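Local coordinates for protein flagellin hook IN motif family (Aeromonas hydrophila subsp. hydrophila, PDB 6XI1) that probably forms part of the extender region of a bacterial RTX adhesin, a row of tandem beta-sandwich repeats that bind calcium between and within the domains, at residues 34-39 / 125-130; 42-47 / 90-95; 149-154 / 191-196. All coordinates share one frame; numbering follows the deposited sequence.

Interaction 1. Residues 34-39 / 125-130. With CA (calcium ion), chain M; CA (calcium ion), chain L; CA (calcium ion), chain Q.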
ATOM      1  N   ALA A  34      -8.834 -58.087 -35.009  1.00 26.91           N
ATOM      2  CA  ALA A  34      -8.931 -56.886 -34.149  1.00 28.71           C
ATOM      3  C   ALA A  34      -7.671 -56.062 -34.363  1.00 31.60           C
ATOM      4  O   ALA A  34      -6.583 -56.653 -34.507  1.00 28.39           O
ATOM      5  CB  ALA A  34      -9.095 -57.279 -32.705  1.00 29.51           C
ATOM      6  N   VAL A  35      -7.828 -54.742 -34.436  1.00 26.36           N
ATOM      7  CA  VAL A  35      -6.702 -53.773 -34.410  1.00 24.14           C
ATOM      8  C   VAL A  35      -7.100 -52.691 -33.402  1.00 27.70           C
ATOM      9  O   VAL A  35      -8.304 -52.470 -33.193  1.00 21.89           O
ATOM     10  CB  VAL A  35      -6.408 -53.189 -35.805  1.00 26.00           C
ATOM     11  CG1 VAL A  35      -5.925 -54.268 -36.773  1.00 28.49           C
ATOM     12  CG2 VAL A  35      -7.612 -52.443 -36.386  1.00 24.93           C
ATOM     13  N   THR A  36      -6.112 -52.138 -32.712  1.00 28.85           N
ATOM     14  CA  THR A  36      -6.279 -50.997 -31.784  1.00 26.38           C
ATOM     15  C   THR A  36      -5.593 -49.805 -32.438  1.00 23.49           C
ATOM     16  O   THR A  36      -4.439 -49.930 -32.911  1.00 22.82           O
ATOM     17  CB  THR A  36      -5.769 -51.342 -30.373  1.00 29.49           C
ATOM     18  OG1 THR A  36      -6.551 -52.458 -29.938  1.00 29.89           O
ATOM     19  CG2 THR A  36      -5.911 -50.207 -29.386  1.00 29.16           C
ATOM     20  N   GLU A  37      -6.268 -48.660 -32.409  1.00 21.75           N
ATOM     21  CA  GLU A  37      -5.689 -47.352 -32.761  1.00 20.59           C
ATOM     22  C   GLU A  37      -4.306 -47.232 -32.122  1.00 20.90           C
ATOM     23  O   GLU A  37      -4.198 -47.611 -30.945  1.00 21.34           O
ATOM     24  CB  GLU A  37      -6.642 -46.262 -32.266  1.00 21.53           C
ATOM     25  CG  GLU A  37      -6.044 -44.870 -32.346  1.00 21.84           C
ATOM     26  CD  GLU A  37      -6.870 -43.777 -31.690  1.00 19.66           C
ATOM     27  OE1 GLU A  37      -8.014 -44.034 -31.303  1.00 21.35           O
ATOM     28  OE2 GLU A  37      -6.363 -42.676 -31.605  1.00 21.29           O
ATOM     29  N   ASP A  38      -3.328 -46.759 -32.885  1.00 23.85           N
ATOM     30  CA  ASP A  38      -1.926 -46.474 -32.482  1.00 31.77           C
ATOM     31  C   ASP A  38      -1.178 -47.745 -32.008  1.00 34.58           C
ATOM     32  O   ASP A  38      -0.128 -47.591 -31.334  1.00 32.39           O
ATOM     33  CB  ASP A  38      -1.889 -45.365 -31.415  1.00 31.44           C
ATOM     34  CG  ASP A  38      -2.507 -44.044 -31.877  1.00 31.60           C
ATOM     35  OD1 ASP A  38      -2.352 -43.693 -33.054  1.00 33.11           O
ATOM     36  OD2 ASP A  38      -3.188 -43.388 -31.054  1.00 32.53           O
ATOM     37  N   GLU A  39      -1.655 -48.959 -32.320  1.00 35.39           N
ATOM     38  CA  GLU A  39      -0.920 -50.202 -31.906  1.00 35.33           C
ATOM     39  C   GLU A  39       0.339 -50.292 -32.775  1.00 37.26           C
ATOM     40  O   GLU A  39       1.339 -50.913 -32.339  1.00 40.90           O
ATOM     41  CB  GLU A  39      -1.769 -51.478 -31.966  1.00 35.34           C
ATOM     42  CG  GLU A  39      -2.101 -51.933 -33.383  1.00 38.64           C
ATOM     43  CD  GLU A  39      -2.822 -53.269 -33.510  1.00 39.74           C
ATOM     44  OE1 GLU A  39      -3.557 -53.649 -32.556  1.00 36.63           O
ATOM     45  OE2 GLU A  39      -2.652 -53.926 -34.563  1.00 42.02           O
ATOM     46  N   THR A 125     -10.552 -50.800 -32.304  1.00 22.07           N
ATOM     47  CA  THR A 125     -10.799 -50.216 -30.953  1.00 22.82           C
ATOM     48  C   THR A 125     -10.004 -48.912 -30.808  1.00 20.22           C
ATOM     49  O   THR A 125      -8.836 -48.899 -31.143  1.00 19.89           O
ATOM     50  CB  THR A 125     -10.518 -51.198 -29.805  1.00 24.90           C
ATOM     51  OG1 THR A 125     -11.382 -52.313 -29.995  1.00 24.66           O
ATOM     52  CG2 THR A 125     -10.811 -50.602 -28.446  1.00 25.28           C
ATOM     53  N   GLY A 126     -10.663 -47.846 -30.351  1.00 19.92           N
ATOM     54  CA  GLY A 126     -10.046 -46.532 -30.192  1.00 19.48           C
ATOM     55  C   GLY A 126      -9.270 -46.430 -28.892  1.00 21.11           C
ATOM     56  O   GLY A 126      -9.551 -47.206 -27.956  1.00 24.30           O
ATOM     57  N   VAL A 127      -8.342 -45.490 -28.852  1.00 20.94           N
ATOM     58  CA  VAL A 127      -7.661 -45.051 -27.605  1.00 21.30           C
ATOM     59  C   VAL A 127      -7.829 -43.540 -27.458  1.00 21.01           C
ATOM     60  O   VAL A 127      -7.980 -42.823 -28.475  1.00 18.56           O
ATOM     61  CB  VAL A 127      -6.172 -45.460 -27.599  1.00 22.59           C
ATOM     62  CG1 VAL A 127      -5.987 -46.970 -27.643  1.00 23.59           C
ATOM     63  CG2 VAL A 127      -5.426 -44.803 -28.727  1.00 22.11           C
ATOM     64  N   ASN A 128      -7.725 -43.062 -26.220  1.00 23.16           N
ATOM     65  CA  ASN A 128      -7.809 -41.614 -25.932  1.00 21.06           C
ATOM     66  C   ASN A 128      -6.690 -40.866 -26.638  1.00 21.34           C
ATOM     67  O   ASN A 128      -5.541 -41.340 -26.680  1.00 21.87           O
ATOM     68  CB  ASN A 128      -7.754 -41.271 -24.445  1.00 23.07           C
ATOM     69  CG  ASN A 128      -8.119 -39.815 -24.251  1.00 24.02           C
ATOM     70  OD1 ASN A 128      -9.198 -39.381 -24.682  1.00 20.91           O
ATOM     71  ND2 ASN A 128      -7.194 -39.056 -23.681  1.00 22.98           N
ATOM     72  N   ASP A 129      -7.034 -39.715 -27.174  1.00 20.31           N
ATOM     73  CA  ASP A 129      -6.084 -38.677 -27.625  1.00 22.25           C
ATOM     74  C   ASP A 129      -6.258 -37.521 -26.647  1.00 20.11           C
ATOM     75  O   ASP A 129      -7.444 -37.101 -26.392  1.00 19.23           O
ATOM     76  CB  ASP A 129      -6.354 -38.247 -29.071  1.00 23.16           C
ATOM     77  CG  ASP A 129      -5.870 -39.265 -30.105  1.00 23.64           C
ATOM     78  OD1 ASP A 129      -6.532 -40.291 -30.240  1.00 22.24           O
ATOM     79  OD2 ASP A 129      -4.804 -39.022 -30.728  1.00 24.70           O
ATOM     80  N   ALA A 130      -5.149 -37.068 -26.081  1.00 22.76           N
ATOM     81  CA  ALA A 130      -5.126 -35.877 -25.203  1.00 22.15           C
ATOM     82  C   ALA A 130      -5.771 -34.696 -25.941  1.00 21.16           C
ATOM     83  O   ALA A 130      -5.483 -34.443 -27.131  1.00 22.90           O
ATOM     84  CB  ALA A 130      -3.698 -35.566 -24.787  1.00 23.84           C
TER
HETATM   85 CA    CA M 511      -4.455 -41.453 -31.084  1.00 26.31          CA
HETATM   86 CA    CA L 510      -8.461 -41.686 -30.513  1.00 19.30          CA
HETATM   87 CA    CA Q 515      -9.566 -37.189 -25.975  1.00 18.38          CA
HETATM   88  O   HOH W   1     -10.475 -54.201 -31.522  1.00 30.73           O
HETATM   89  O   HOH W   2      -3.890 -41.536 -28.664  1.00 28.89           O
HETATM   90  O   HOH W   3      -2.258 -40.633 -31.203  1.00 30.17           O
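Glu37 reaches Val127 and Asp129 because its CG stands anti to the backbone N (chi1 170°) and the chain stays extended beyond it, carrying the carboxylate between two calcium ions. Asp38 CG lies anti to its carbonyl carbon (chi1 -59°), which brings OD2 onto the chain M ion, while OD1 is held by Asn92 ND2. Glu37 OE2 binds both ions, at 2.3 Å from the calcium of chain M and 2.6 Å from that of chain L, while OE1 joins the latter. Asp129 OD1 makes the second bridge, and its OD2 adds a bond to the chain M ion. Glu37 OE2 and Asp129 OD1 lie 2.8 Å apart because they share both metals. Glu37 OE1 also accepts Val127 N at 2.9 Å, the donor standing 58° out of the carboxylate plane, and Val127 O binds the chain L calcium. Val127 CG2 rests 3.5 Å from Glu37 CD, and its CG1 meets Thr36 CG2.

Thr36 and Thr125 form a parallel bridge: Thr125 N donates to Val35 O, and Glu37 N to Thr125 O. Gln96 OE1 and two waters complete the chain M ion; Gln96, Leu98 O and Asp162 complete the chain L ion. Asn128 OD1 and Asp129 O bind a third calcium with Asp160, Asp162, Glu166 and Asp220, so the linker between strands 117-125 and 132-142 is tied to both domains, while Val35 packs on strand 43-53.

Interaction 2. Residues 42-47 / 90-95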
ATOM      1  N   PRO A  42       2.722 -46.808 -40.047  1.00 37.58           N
ATOM      2  CA  PRO A  42       1.503 -46.069 -40.383  1.00 39.62           C
ATOM      3  C   PRO A  42       0.214 -46.899 -40.552  1.00 38.35           C
ATOM      4  O   PRO A  42      -0.857 -46.297 -40.656  1.00 32.96           O
ATOM      5  CB  PRO A  42       1.854 -45.473 -41.763  1.00 37.78           C
ATOM      6  CG  PRO A  42       2.791 -46.493 -42.369  1.00 37.33           C
ATOM      7  CD  PRO A  42       3.606 -47.001 -41.206  1.00 39.21           C
ATOM      8  N   LEU A  43       0.327 -48.232 -40.635  1.00 37.45           N
ATOM      9  CA  LEU A  43      -0.847 -49.116 -40.842  1.00 35.46           C
ATOM     10  C   LEU A  43      -1.130 -49.865 -39.550  1.00 34.19           C
ATOM     11  O   LEU A  43      -0.175 -50.216 -38.810  1.00 31.40           O
ATOM     12  CB  LEU A  43      -0.584 -50.127 -41.961  1.00 40.66           C
ATOM     13  CG  LEU A  43      -0.369 -49.585 -43.373  1.00 40.67           C
ATOM     14  CD1 LEU A  43      -0.203 -50.749 -44.352  1.00 42.77           C
ATOM     15  CD2 LEU A  43      -1.519 -48.704 -43.819  1.00 39.41           C
ATOM     16  N   LEU A  44      -2.419 -50.138 -39.342  1.00 29.87           N
ATOM     17  CA  LEU A  44      -2.917 -51.225 -38.483  1.00 28.19           C
ATOM     18  C   LEU A  44      -3.197 -52.399 -39.422  1.00 27.56           C
ATOM     19  O   LEU A  44      -3.845 -52.184 -40.465  1.00 27.11           O
ATOM     20  CB  LEU A  44      -4.180 -50.781 -37.750  1.00 27.82           C
ATOM     21  CG  LEU A  44      -4.113 -49.386 -37.118  1.00 29.26           C
ATOM     22  CD1 LEU A  44      -5.330 -49.165 -36.246  1.00 29.64           C
ATOM     23  CD2 LEU A  44      -2.832 -49.204 -36.299  1.00 28.69           C
ATOM     24  N   THR A  45      -2.720 -53.577 -39.050  1.00 30.21           N
ATOM     25  CA  THR A  45      -2.774 -54.766 -39.926  1.00 29.60           C
ATOM     26  C   THR A  45      -3.173 -55.957 -39.077  1.00 26.68           C
ATOM     27  O   THR A  45      -2.686 -56.109 -37.914  1.00 30.06           O
ATOM     28  CB  THR A  45      -1.439 -55.000 -40.640  1.00 34.10           C
ATOM     29  OG1 THR A  45      -0.536 -55.381 -39.600  1.00 42.28           O
ATOM     30  CG2 THR A  45      -0.889 -53.795 -41.355  1.00 31.98           C
ATOM     31  N   GLU A  46      -4.051 -56.765 -39.644  1.00 27.37           N
ATOM     32  CA  GLU A  46      -4.514 -58.033 -39.057  1.00 28.14           C
ATOM     33  C   GLU A  46      -4.536 -59.079 -40.175  1.00 26.81           C
ATOM     34  O   GLU A  46      -4.789 -58.712 -41.338  1.00 27.63           O
ATOM     35  CB  GLU A  46      -5.883 -57.857 -38.404  1.00 28.73           C
ATOM     36  CG  GLU A  46      -6.372 -59.112 -37.711  1.00 30.88           C
ATOM     37  CD  GLU A  46      -5.707 -59.426 -36.380  1.00 36.52           C
ATOM     38  OE1 GLU A  46      -4.473 -59.319 -36.282  1.00 50.16           O
ATOM     39  OE2 GLU A  46      -6.427 -59.772 -35.441  1.00 40.49           O
ATOM     40  N   THR A  47      -4.262 -60.331 -39.812  1.00 27.14           N
ATOM     41  CA  THR A  47      -4.201 -61.459 -40.770  1.00 29.27           C
ATOM     42  C   THR A  47      -4.954 -62.648 -40.193  1.00 28.16           C
ATOM     43  O   THR A  47      -5.140 -62.743 -38.985  1.00 29.00           O
ATOM     44  CB  THR A  47      -2.759 -61.852 -41.129  1.00 31.05           C
ATOM     45  OG1 THR A  47      -2.217 -62.400 -39.927  1.00 30.83           O
ATOM     46  CG2 THR A  47      -1.948 -60.709 -41.698  1.00 30.37           C
ATOM     47  N   VAL A  90      -5.626 -50.840 -42.395  1.00 28.74           N
ATOM     48  CA  VAL A  90      -6.278 -49.504 -42.293  1.00 27.41           C
ATOM     49  C   VAL A  90      -5.215 -48.485 -41.883  1.00 26.69           C
ATOM     50  O   VAL A  90      -4.354 -48.818 -41.030  1.00 26.16           O
ATOM     51  CB  VAL A  90      -7.506 -49.539 -41.356  1.00 25.51           C
ATOM     52  CG1 VAL A  90      -7.117 -49.841 -39.917  1.00 24.00           C
ATOM     53  CG2 VAL A  90      -8.320 -48.250 -41.429  1.00 26.40           C
ATOM     54  N   ASP A  91      -5.250 -47.299 -42.507  1.00 31.88           N
ATOM     55  CA  ASP A  91      -4.392 -46.152 -42.110  1.00 35.01           C
ATOM     56  C   ASP A  91      -4.717 -45.801 -40.654  1.00 28.25           C
ATOM     57  O   ASP A  91      -5.879 -45.466 -40.377  1.00 26.91           O
ATOM     58  CB  ASP A  91      -4.606 -44.946 -43.022  1.00 41.47           C
ATOM     59  CG  ASP A  91      -4.047 -45.122 -44.428  1.00 48.99           C
ATOM     60  OD1 ASP A  91      -3.080 -45.889 -44.589  1.00 55.62           O
ATOM     61  OD2 ASP A  91      -4.595 -44.508 -45.346  1.00 52.01           O
ATOM     62  N   ASN A  92      -3.732 -45.888 -39.771  1.00 28.51           N
ATOM     63  CA  ASN A  92      -3.853 -45.429 -38.361  1.00 30.60           C
ATOM     64  C   ASN A  92      -4.417 -43.995 -38.295  1.00 31.98           C
ATOM     65  O   ASN A  92      -5.172 -43.702 -37.357  1.00 27.62           O
ATOM     66  CB  ASN A  92      -2.509 -45.487 -37.670  1.00 30.22           C
ATOM     67  CG  ASN A  92      -2.634 -45.317 -36.177  1.00 29.96           C
ATOM     68  OD1 ASN A  92      -3.497 -45.910 -35.542  1.00 25.70           O
ATOM     69  ND2 ASN A  92      -1.745 -44.518 -35.622  1.00 30.29           N
ATOM     70  N   SER A  93      -4.119 -43.157 -39.290  1.00 31.29           N
ATOM     71  CA  SER A  93      -4.559 -41.736 -39.347  1.00 33.81           C
ATOM     72  C   SER A  93      -6.089 -41.663 -39.419  1.00 33.41           C
ATOM     73  O   SER A  93      -6.660 -40.694 -38.908  1.00 35.44           O
ATOM     74  CB  SER A  93      -3.897 -41.000 -40.504  1.00 36.84           C
ATOM     75  OG  SER A  93      -4.377 -41.483 -41.751  1.00 34.78           O
ATOM     76  N   LYS A  94      -6.757 -42.676 -39.973  1.00 30.31           N
ATOM     77  CA  LYS A  94      -8.203 -42.606 -40.256  1.00 30.09           C
ATOM     78  C   LYS A  94      -9.029 -43.064 -39.046  1.00 24.60           C
ATOM     79  O   LYS A  94     -10.253 -42.939 -39.107  1.00 22.97           O
ATOM     80  CB  LYS A  94      -8.567 -43.484 -41.461  1.00 36.97           C
ATOM     81  CG  LYS A  94      -8.058 -43.016 -42.819  1.00 43.02           C
ATOM     82  CD  LYS A  94      -8.610 -43.875 -43.967  1.00 50.90           C
ATOM     83  CE  LYS A  94      -9.030 -43.098 -45.202  1.00 58.72           C
ATOM     84  NZ  LYS A  94      -7.936 -43.030 -46.200  1.00 65.02           N
ATOM     85  N   VAL A  95      -8.418 -43.652 -38.016  1.00 22.20           N
ATOM     86  CA  VAL A  95      -9.181 -44.188 -36.851  1.00 22.57           C
ATOM     87  C   VAL A  95      -8.868 -43.376 -35.588  1.00 21.95           C
ATOM     88  O   VAL A  95      -9.340 -43.777 -34.521  1.00 24.65           O
ATOM     89  CB  VAL A  95      -8.898 -45.685 -36.647  1.00 24.19           C
ATOM     90  CG1 VAL A  95      -9.251 -46.499 -37.884  1.00 27.09           C
ATOM     91  CG2 VAL A  95      -7.450 -45.929 -36.246  1.00 25.40           C
TER
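Leu44 and Val90 meet as an antiparallel hydrogen-bonded pair, with Leu44 N to Val90 O at 2.9 Å and Val90 N to Leu44 O at 3.0 Å. Their side chains share a face of the sheet, and Leu44 CB lies 3.8 Å from Val90 CG1. With chi1 at -46°, CG of Leu44 stands beside its own backbone N and the branched end extends past Val90 to the turn that follows: CD2 comes to 3.4 Å from Asn92 OD1, and CD1 to 3.9 Å from Val95 CG2. The leucine thus touches Val90 on the strand and Asn92 and Val95 in the turn after it.

One step along, Leu43 and Asp91 form the non-hydrogen-bonded pair with diverging side chains, yet Leu43 CD2 bends back to 3.3 Å from Asp91 OD1. A third backbone bond, Asn92 N to Pro42 O at 3.0 Å, closes the end of the ladder just where the chain leaves the strand. Pro42 follows a cis peptide bond.

Farther out, Lys94 N donates to Asp91 O, which holds the turn together. The side-chain amide of Asn92 is positioned from outside: its ND2 donates to Asp38 OD1, and Asp38 is itself a calcium ligand, making Asn92 a second-shell residue of that site. Asn92 O receives Gln96 NE2, another ligand residue. On the sheet, strand 43-53 runs between strands 85-91 and 26-36, and Leu44 also packs against Val35 of the latter.

Interaction 3. Residues 149-154 / 191-196. With CA (calcium ion), chain N.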
ATOM      1  N   THR A 149     -14.133  -6.673  -5.143  1.00 14.87           N
ATOM      2  CA  THR A 149     -13.568  -7.827  -5.873  1.00 15.96           C
ATOM      3  C   THR A 149     -12.626  -7.365  -6.984  1.00 16.63           C
ATOM      4  O   THR A 149     -13.008  -6.411  -7.681  1.00 16.61           O
ATOM      5  CB  THR A 149     -14.688  -8.646  -6.532  1.00 17.16           C
ATOM      6  OG1 THR A 149     -15.509  -9.007  -5.432  1.00 21.11           O
ATOM      7  CG2 THR A 149     -14.204  -9.875  -7.236  1.00 18.49           C
ATOM      8  N   LEU A 150     -11.475  -8.021  -7.113  1.00 14.33           N
ATOM      9  CA  LEU A 150     -10.559  -7.879  -8.275  1.00 13.83           C
ATOM     10  C   LEU A 150     -10.873  -9.023  -9.245  1.00 13.96           C
ATOM     11  O   LEU A 150     -11.005 -10.195  -8.837  1.00 13.11           O
ATOM     12  CB  LEU A 150      -9.097  -7.956  -7.858  1.00 13.11           C
ATOM     13  CG  LEU A 150      -8.722  -7.114  -6.651  1.00 14.27           C
ATOM     14  CD1 LEU A 150      -7.262  -7.227  -6.384  1.00 14.32           C
ATOM     15  CD2 LEU A 150      -9.131  -5.669  -6.823  1.00 15.84           C
ATOM     16  N   THR A 151     -10.976  -8.712 -10.526  1.00 12.82           N
ATOM     17  CA  THR A 151     -11.438  -9.703 -11.529  1.00 14.06           C
ATOM     18  C   THR A 151     -10.499  -9.684 -12.721  1.00 14.75           C
ATOM     19  O   THR A 151     -10.109  -8.594 -13.149  1.00 13.94           O
ATOM     20  CB  THR A 151     -12.882  -9.450 -11.991  1.00 16.58           C
ATOM     21  OG1 THR A 151     -13.654  -9.529 -10.796  1.00 18.12           O
ATOM     22  CG2 THR A 151     -13.391 -10.473 -12.984  1.00 16.38           C
ATOM     23  N   GLU A 152     -10.200 -10.875 -13.216  1.00 15.13           N
ATOM     24  CA  GLU A 152      -9.494 -11.096 -14.482  1.00 15.36           C
ATOM     25  C   GLU A 152     -10.293 -12.127 -15.281  1.00 15.05           C
ATOM     26  O   GLU A 152     -10.775 -13.122 -14.704  1.00 15.51           O
ATOM     27  CB  GLU A 152      -8.072 -11.573 -14.173  1.00 17.25           C
ATOM     28  CG  GLU A 152      -7.218 -11.755 -15.399  1.00 18.30           C
ATOM     29  CD  GLU A 152      -6.737 -10.465 -16.055  1.00 19.37           C
ATOM     30  OE1 GLU A 152      -7.403  -9.415 -15.921  1.00 20.19           O
ATOM     31  OE2 GLU A 152      -5.675 -10.533 -16.653  1.00 19.65           O
ATOM     32  N   THR A 153     -10.357 -11.953 -16.588  1.00 14.48           N
ATOM     33  CA  THR A 153     -11.062 -12.912 -17.478  1.00 16.07           C
ATOM     34  C   THR A 153     -10.172 -13.270 -18.665  1.00 16.55           C
ATOM     35  O   THR A 153      -9.246 -12.493 -18.996  1.00 16.99           O
ATOM     36  CB  THR A 153     -12.392 -12.354 -17.988  1.00 16.65           C
ATOM     37  OG1 THR A 153     -12.058 -11.101 -18.598  1.00 17.04           O
ATOM     38  CG2 THR A 153     -13.411 -12.199 -16.883  1.00 17.46           C
ATOM     39  N   GLY A 154     -10.439 -14.415 -19.252  1.00 15.96           N
ATOM     40  CA  GLY A 154      -9.751 -14.880 -20.469  1.00 17.40           C
ATOM     41  C   GLY A 154     -10.488 -16.070 -21.029  1.00 18.10           C
ATOM     42  O   GLY A 154     -11.432 -16.555 -20.381  1.00 17.16           O
ATOM     43  N   ALA A 191     -14.400 -20.012 -21.286  1.00 13.36           N
ATOM     44  CA  ALA A 191     -14.384 -18.677 -20.706  1.00 11.68           C
ATOM     45  C   ALA A 191     -14.108 -18.803 -19.209  1.00 12.67           C
ATOM     46  O   ALA A 191     -14.937 -19.421 -18.528  1.00 12.25           O
ATOM     47  CB  ALA A 191     -15.689 -17.994 -20.935  1.00 13.34           C
ATOM     48  N   TRP A 192     -12.967 -18.305 -18.749  1.00 12.29           N
ATOM     49  CA  TRP A 192     -12.642 -18.346 -17.306  1.00 12.44           C
ATOM     50  C   TRP A 192     -12.754 -16.964 -16.686  1.00 12.70           C
ATOM     51  O   TRP A 192     -12.516 -15.918 -17.357  1.00 11.64           O
ATOM     52  CB  TRP A 192     -11.288 -19.019 -17.055  1.00 13.55           C
ATOM     53  CG  TRP A 192     -10.103 -18.404 -17.725  1.00 14.19           C
ATOM     54  CD1 TRP A 192      -9.513 -18.880 -18.851  1.00 15.21           C
ATOM     55  CD2 TRP A 192      -9.269 -17.330 -17.262  1.00 15.11           C
ATOM     56  NE1 TRP A 192      -8.420 -18.127 -19.156  1.00 16.15           N
ATOM     57  CE2 TRP A 192      -8.267 -17.147 -18.232  1.00 15.02           C
ATOM     58  CE3 TRP A 192      -9.341 -16.421 -16.196  1.00 14.14           C
ATOM     59  CZ2 TRP A 192      -7.298 -16.142 -18.126  1.00 16.11           C
ATOM     60  CZ3 TRP A 192      -8.375 -15.445 -16.075  1.00 16.21           C
ATOM     61  CH2 TRP A 192      -7.367 -15.303 -17.038  1.00 15.25           C
ATOM     62  N   THR A 193     -12.995 -16.962 -15.376  1.00 12.90           N
ATOM     63  CA  THR A 193     -13.080 -15.754 -14.566  1.00 12.50           C
ATOM     64  C   THR A 193     -12.328 -16.045 -13.266  1.00 13.03           C
ATOM     65  O   THR A 193     -12.703 -17.024 -12.617  1.00 12.01           O
ATOM     66  CB  THR A 193     -14.542 -15.405 -14.266  1.00 13.64           C
ATOM     67  OG1 THR A 193     -15.229 -15.206 -15.486  1.00 14.56           O
ATOM     68  CG2 THR A 193     -14.675 -14.139 -13.454  1.00 15.25           C
ATOM     69  N   TYR A 194     -11.341 -15.235 -12.957  1.00 12.02           N
ATOM     70  CA  TYR A 194     -10.634 -15.219 -11.641  1.00 12.02           C
ATOM     71  C   TYR A 194     -11.183 -14.060 -10.838  1.00 12.43           C
ATOM     72  O   TYR A 194     -11.297 -12.920 -11.338  1.00 14.19           O
ATOM     73  CB  TYR A 194      -9.131 -15.030 -11.854  1.00 11.28           C
ATOM     74  CG  TYR A 194      -8.343 -14.809 -10.579  1.00 12.05           C
ATOM     75  CD1 TYR A 194      -7.857 -15.877  -9.830  1.00 12.72           C
ATOM     76  CD2 TYR A 194      -8.081 -13.525 -10.145  1.00 12.46           C
ATOM     77  CE1 TYR A 194      -7.192 -15.647  -8.629  1.00 13.95           C
ATOM     78  CE2 TYR A 194      -7.437 -13.300  -8.940  1.00 13.34           C
ATOM     79  CZ  TYR A 194      -6.916 -14.361  -8.225  1.00 13.16           C
ATOM     80  OH  TYR A 194      -6.190 -14.085  -7.071  1.00 16.05           O
ATOM     81  N   ASN A 195     -11.425 -14.313  -9.534  1.00 13.43           N
ATOM     82  CA  ASN A 195     -11.924 -13.286  -8.617  1.00 12.45           C
ATOM     83  C   ASN A 195     -11.116 -13.449  -7.329  1.00 12.78           C
ATOM     84  O   ASN A 195     -10.886 -14.619  -6.867  1.00 14.35           O
ATOM     85  CB  ASN A 195     -13.416 -13.410  -8.280  1.00 15.21           C
ATOM     86  CG  ASN A 195     -14.320 -13.263  -9.484  1.00 17.40           C
ATOM     87  OD1 ASN A 195     -14.358 -12.197 -10.073  1.00 21.83           O
ATOM     88  ND2 ASN A 195     -14.980 -14.344  -9.880  1.00 21.44           N
ATOM     89  N   VAL A 196     -10.708 -12.332  -6.795  1.00 11.93           N
ATOM     90  CA  VAL A 196     -10.125 -12.306  -5.427  1.00 12.13           C
ATOM     91  C   VAL A 196     -10.714 -11.117  -4.679  1.00 12.66           C
ATOM     92  O   VAL A 196     -10.940 -10.034  -5.217  1.00 11.63           O
ATOM     93  CB  VAL A 196      -8.591 -12.343  -5.463  1.00 11.68           C
ATOM     94  CG1 VAL A 196      -8.008 -11.107  -6.123  1.00 12.20           C
ATOM     95  CG2 VAL A 196      -7.992 -12.521  -4.043  1.00 12.46           C
TER
HETATM   96 CA    CA N 512      -5.980  -7.301 -15.397  1.00 23.21          CA
HETATM   97  O   HOH W   4      -7.906  -7.141 -13.938  1.00 20.96           O
HETATM   98  O   HOH W   5      -4.937  -8.068 -17.472  1.00 29.56           O
HETATM   99  O   HOH W   6      -5.388  -5.420 -13.803  1.00 22.09           O
HETATM  100  O   HOH W   7      -7.275  -6.044 -16.957  1.00 36.58           O
HETATM  101  O   HOH W   8      -4.056  -6.078 -15.980  1.00 29.80           O
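Two neighbouring antiparallel strands of one beta-sandwich repeat, 149-159 and 191-197, make this ladder; their segment axes approach to 4.7 Å, with 164° between their N-to-C directions, nearly antiparallel. Leu150 with Val196, Glu152 with Tyr194 and Gly154 with Trp192 are the hydrogen-bonded pairs, each joined by two backbone bonds; the ladder runs unbroken over all three. Thr151 with Asn195 and Thr153 with Thr193 alternate between them on the other face.

The indole of Trp192 lies directly over the backbone of Gly154. Its CG sits between the backbone N and the carbonyl carbon (chi1 58°), which folds the ring back across the neighbouring strand. Gly154 N is 3.5 Å above the ring plane, over its centre, and Gly154 CA makes a CH-pi contact 3.9 Å from the centroid of the five-membered ring. Glu152 CG runs alongside the six-membered ring, 3.9 Å from Trp192 CH2. Trp192 NE1 hydrogen-bonds to Ser136 O, and Tyr194 OH to Glu212 OE1.

On the threonine face, Thr151 OG1 donates to Asn195 OD1 at 2.9 Å, in the plane of the amide carbonyl, and Thr193 CG2 meets Thr151 CG2.

The Glu152 chain starts on the same face as Trp192 and Tyr194 but bends about its CB-CG bond (chi2 74°), which leads the carboxylate away from the partner strand, and OE1 binds a calcium ion at 2.6 Å. Five waters and Ala140 O of the adjacent strand 132-142 fill the remaining positions; one of these waters also donates to Thr151 O and another to Glu152 OE2. This largely hydrated ion contrasts with the carboxylate-rich sites at the domain junctions, while Trp192 and Tyr194 pack on strand 223-231 as in the interior of a beta-sandwich.

Overall arrangement
Interactions 1 and 2 lie side by side at one end of the first repeat, with centres about 10 Å apart, and join through the adjacent strands 26-36 and 43-53. Residues 42-95 fall within the span that interaction 1 brackets, and the two touch directly through Asp38 with Asn92 and Ala34 with Glu46. Interaction 3 comes later in the chain, in the next repeat, its centre about 38 Å from that of interaction 1 and about 46 Å from that of interaction 2, without touching either. Both repeats share the strand order 1-2-5-4-3-6-7. At interaction 1, calcium ligands come from the 34-39 turn, the 125-130 linker and Asp162 of the second repeat, consistent with calcium stiffening the junction and extending the adhesin.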